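Putative oxidoreductase YfjR (Streptomyces aurantiacus, PDB 4OQZ) probably reduces imines at the expense of NADPH, as an oxidoreductase of the HIBADH-related family with an N-terminal Rossmann domain. Local coordinates at residues S279-I282 with K283-K286; A220-A224 with G225-G229. All blocks are in the same frame, centred on the assembly; numbering follows the deposited sequence.

Interaction 1: residues S279-I282 with K283-K286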
loop_
_atom_site.group_PDB
_atom_site.type_symbol
_atom_site.label_atom_id
_atom_site.label_comp_id
_atom_site.label_asym_id
_atom_site.label_seq_id
_atom_site.Cartn_x
_atom_site.Cartn_y
_atom_site.Cartn_z
ATOM N N SER A 279 10.059 11.560 3.371
ATOM C CA SER A 279 9.313 11.563 4.628
ATOM C C SER A 279 8.981 13.013 5.048
ATOM O O SER A 279 8.013 13.244 5.777
ATOM C CB SER A 279 10.151 10.904 5.717
ATOM O OG SER A 279 9.420 10.782 6.926
ATOM N N SER A 280 9.786 13.997 4.580
ATOM C CA SER A 280 9.587 15.403 4.933
ATOM C C SER A 280 8.176 15.927 4.660
ATOM O O SER A 280 7.749 16.841 5.344
ATOM C CB SER A 280 10.646 16.295 4.294
ATOM O OG SER A 280 10.379 17.658 4.570
ATOM N N VAL A 281 7.421 15.319 3.735
ATOM C CA VAL A 281 6.061 15.784 3.481
ATOM C C VAL A 281 5.116 15.679 4.693
ATOM O O VAL A 281 4.162 16.446 4.770
ATOM C CB VAL A 281 5.432 15.352 2.136
ATOM C CG1 VAL A 281 5.217 16.552 1.232
ATOM C CG2 VAL A 281 6.255 14.282 1.434
ATOM N N ILE A 282 5.402 14.771 5.661
ATOM C CA ILE A 282 4.593 14.630 6.893
ATOM C C ILE A 282 4.374 15.996 7.579
ATOM O O ILE A 282 3.243 16.304 7.973
ATOM C CB ILE A 282 5.182 13.582 7.888
ATOM C CG1 ILE A 282 5.105 12.157 7.309
ATOM C CG2 ILE A 282 4.464 13.634 9.252
ATOM C CD1 ILE A 282 5.977 11.183 7.980
ATOM N N LYS A 283 5.451 16.810 7.708
ATOM C CA LYS A 283 5.373 18.139 8.340
ATOM C C LYS A 283 4.400 19.121 7.660
ATOM O O LYS A 283 3.945 20.069 8.301
ATOM C CB LYS A 283 6.737 18.746 8.759
ATOM C CG LYS A 283 7.852 18.705 7.725
ATOM C CD LYS A 283 9.222 18.496 8.369
ATOM C CE LYS A 283 10.232 19.551 7.969
ATOM N NZ LYS A 283 10.997 19.195 6.738
ATOM N N LEU A 284 3.989 18.815 6.407
ATOM C CA LEU A 284 2.975 19.577 5.681
ATOM C C LEU A 284 1.587 18.971 5.893
ATOM O O LEU A 284 0.594 19.672 5.706
ATOM C CB LEU A 284 3.277 19.643 4.184
ATOM C CG LEU A 284 4.470 20.466 3.753
ATOM C CD1 LEU A 284 4.806 20.171 2.339
ATOM C CD2 LEU A 284 4.209 21.987 3.910
ATOM N N MET A 285 1.510 17.677 6.275
ATOM C CA MET A 285 0.230 16.988 6.498
ATOM C C MET A 285 -0.337 17.157 7.898
ATOM O O MET A 285 -1.557 17.216 8.036
ATOM C CB MET A 285 0.293 15.498 6.130
ATOM C CG MET A 285 0.552 15.240 4.685
ATOM S SD MET A 285 1.277 13.605 4.560
ATOM C CE MET A 285 2.474 13.900 3.365
ATOM N N LYS A 286 0.524 17.216 8.930
ATOM C CA LYS A 286 0.118 17.376 10.340
ATOM C C LYS A 286 -0.674 18.657 10.597
ATOM O O LYS A 286 -0.545 19.611 9.823
ATOM C CB LYS A 286 1.343 17.358 11.265
ATOM C CG LYS A 286 2.116 16.047 11.287
ATOM C CD LYS A 286 3.559 16.304 11.703
ATOM C CE LYS A 286 3.831 16.101 13.173
ATOM N NZ LYS A 286 4.269 14.709 13.458
#

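Interaction 2: residues A220-A224 with G225-G229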
loop_
_atom_site.group_PDB
_atom_site.type_symbol
_atom_site.label_atom_id
_atom_site.label_comp_id
_atom_site.label_asym_id
_atom_site.label_seq_id
_atom_site.Cartn_x
_atom_site.Cartn_y
_atom_site.Cartn_z
ATOM N N ALA A 220 11.287 5.120 13.157
ATOM C CA ALA A 220 12.338 5.520 14.095
ATOM C C ALA A 220 12.874 6.917 13.808
ATOM O O ALA A 220 13.141 7.675 14.738
ATOM C CB ALA A 220 13.482 4.512 14.069
ATOM N N ARG A 221 13.019 7.256 12.517
ATOM C CA ARG A 221 13.551 8.543 12.078
ATOM C C ARG A 221 12.526 9.670 12.275
ATOM O O ARG A 221 12.928 10.761 12.662
ATOM C CB ARG A 221 13.996 8.461 10.608
ATOM C CG ARG A 221 14.969 7.322 10.279
ATOM C CD ARG A 221 15.114 7.098 8.778
ATOM N NE ARG A 221 15.981 8.100 8.167
ATOM C CZ ARG A 221 15.550 9.212 7.581
ATOM N NH1 ARG A 221 14.245 9.471 7.504
ATOM N NH2 ARG A 221 16.415 10.073 7.068
ATOM N N ILE A 222 11.213 9.416 12.000
ATOM C CA ILE A 222 10.139 10.414 12.166
ATOM C C ILE A 222 9.993 10.789 13.648
ATOM O O ILE A 222 9.932 11.980 13.993
ATOM C CB ILE A 222 8.770 9.931 11.576
ATOM C CG1 ILE A 222 8.875 9.601 10.076
ATOM C CG2 ILE A 222 7.678 10.978 11.827
ATOM C CD1 ILE A 222 7.853 8.448 9.547
ATOM N N ASP A 223 9.907 9.761 14.515
ATOM C CA ASP A 223 9.738 9.942 15.953
ATOM C C ASP A 223 10.869 10.701 16.597
ATOM O O ASP A 223 10.645 11.366 17.606
ATOM C CB ASP A 223 9.449 8.611 16.657
ATOM C CG ASP A 223 8.092 8.030 16.295
ATOM O OD1 ASP A 223 7.209 8.805 15.859
ATOM O OD2 ASP A 223 7.905 6.807 16.467
ATOM N N ALA A 224 12.061 10.667 15.974
ATOM C CA ALA A 224 13.262 11.385 16.437
ATOM C C ALA A 224 13.339 12.802 15.826
ATOM O O ALA A 224 13.987 13.688 16.402
ATOM C CB ALA A 224 14.505 10.589 16.080
ATOM N N GLY A 225 12.667 12.992 14.688
ATOM C CA GLY A 225 12.597 14.257 13.958
ATOM C C GLY A 225 13.612 14.362 12.840
ATOM O O GLY A 225 13.968 15.470 12.416
ATOM N N ASN A 226 14.100 13.199 12.387
ATOM C CA ASN A 226 15.103 13.044 11.348
ATOM C C ASN A 226 14.426 12.791 9.991
ATOM O O ASN A 226 13.752 11.783 9.830
ATOM C CB ASN A 226 16.034 11.869 11.725
ATOM C CG ASN A 226 17.215 11.643 10.803
ATOM O OD1 ASN A 226 17.470 12.410 9.871
ATOM N ND2 ASN A 226 17.971 10.577 11.051
ATOM N N HIS A 227 14.624 13.705 9.023
ATOM C CA HIS A 227 14.086 13.624 7.661
ATOM C C HIS A 227 15.244 13.932 6.698
ATOM O O HIS A 227 15.098 14.779 5.825
ATOM C CB HIS A 227 12.963 14.675 7.486
ATOM C CG HIS A 227 11.710 14.390 8.253
ATOM N ND1 HIS A 227 11.340 15.162 9.345
ATOM C CD2 HIS A 227 10.756 13.451 8.036
ATOM C CE1 HIS A 227 10.191 14.655 9.765
ATOM N NE2 HIS A 227 9.798 13.629 9.002
ATOM N N ALA A 228 16.382 13.231 6.861
ATOM C CA ALA A 228 17.676 13.481 6.204
ATOM C C ALA A 228 17.815 13.517 4.660
ATOM O O ALA A 228 17.225 14.361 4.001
ATOM C CB ALA A 228 18.789 12.662 6.860
ATOM N N GLY A 229 18.710 12.702 4.133
ATOM C CA GLY A 229 19.041 12.624 2.717
ATOM C C GLY A 229 20.004 11.475 2.571
ATOM O O GLY A 229 20.419 11.119 1.463
#

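Interaction 1: residues S279-I282 with K283-K286
Between Ser280 and Lys286 the backbone turns through tight helical steps: Leu284 N bonds to Val281 O at 2.9 Å, three residues back, while Ile282 O takes both Met285 N and Lys286 N. These two donors approach that oxygen differently, the amide of Met285 from above the carbonyl plane and that of Lys286 almost in line with C=O (177°), so one oxygen serves a three-residue and a four-residue turn at once. The side chain of Lys283 folds back over the turn. Its CG sits between the backbone N and the carbonyl carbon (chi1 48°), and bends at the next three torsions carry the ammonium round to Ser280, where NZ donates to OG at 2.7 Å. Facing another way, the methyl end of Met285 lies against Val281, CE 3.5 Å from CB, while Leu284 CD1 meets Val281 CG1. One turn on, the CD of Lys286 rests on Ile282 CG2 at 3.7 Å, and its NZ forms a salt bridge with Asp191 of the second subunit. The two lysines thus serve different ends: one adds a side-chain bond to its own turn through a serine hydroxyl, and the other spends its charge on the dimer interface, beside the apolar contacts of Ile282 and Met285 with that subunit.

Interaction 2: residues A220-A224 with G225-G229
Arg221 meets the chain beyond the helix with both its backbone and its side chain. Its carbonyl O receives Asn226 N at 2.7 Å, with an N-H...O angle of 151°, and a weak bond from Gly225 N. With CG beside the backbone N (chi1 -53°) and a bend at chi3, the guanidinium comes alongside the departing loop: Asn226 CG lies 4.1 Å over one face, displaced from the centre of the group, and NH2 approaches the CB of Ala228 at 3.5 Å. Shortening the residue to an alanine would probably leave the amide carbon of Asn226 without the guanidinium face beside it and Ala228 without its neighbour at the edge, and so set the loop freer to shift. Ile222 follows, its O weakly bonded to Gly225 N and its CG1 4.3 Å from His227 NE2. Asp223 turns to the second subunit, where its carboxylate accepts hydrogen bonds from Thr196, Ala197 and Ala198 of that chain. Past Ala224, Gly225 takes a positive phi (96°) at which a CB would collide with Ala224 O. Asn226 OD1 then accepts a weak bond from Ala228 N. The pairing of Asn226 N with Arg221 O and of Gly225 N with Ile222 O is a Schellman motif, with Gly225 as the C-prime residue ending helix 211-224.

How the interactions relate
Read from the N terminus, the two local contacts lie in series, interaction 2 first, closing the end of helix 211-224 and sending the chain toward helix 234-250. After helix 256-269, interaction 1 winds up the last helical turn, near the C terminus. Neither contact encloses or crosses the other, yet their centres lie only about 11 Å apart and they touch: Ser279 OG packs on His227 CD2 at 3.2 Å, and Ile282 CD1 on Ile222 CD1. Together they join the C-terminal segment to the end of helix 211-224, and both reach Trp184 of the second subunit.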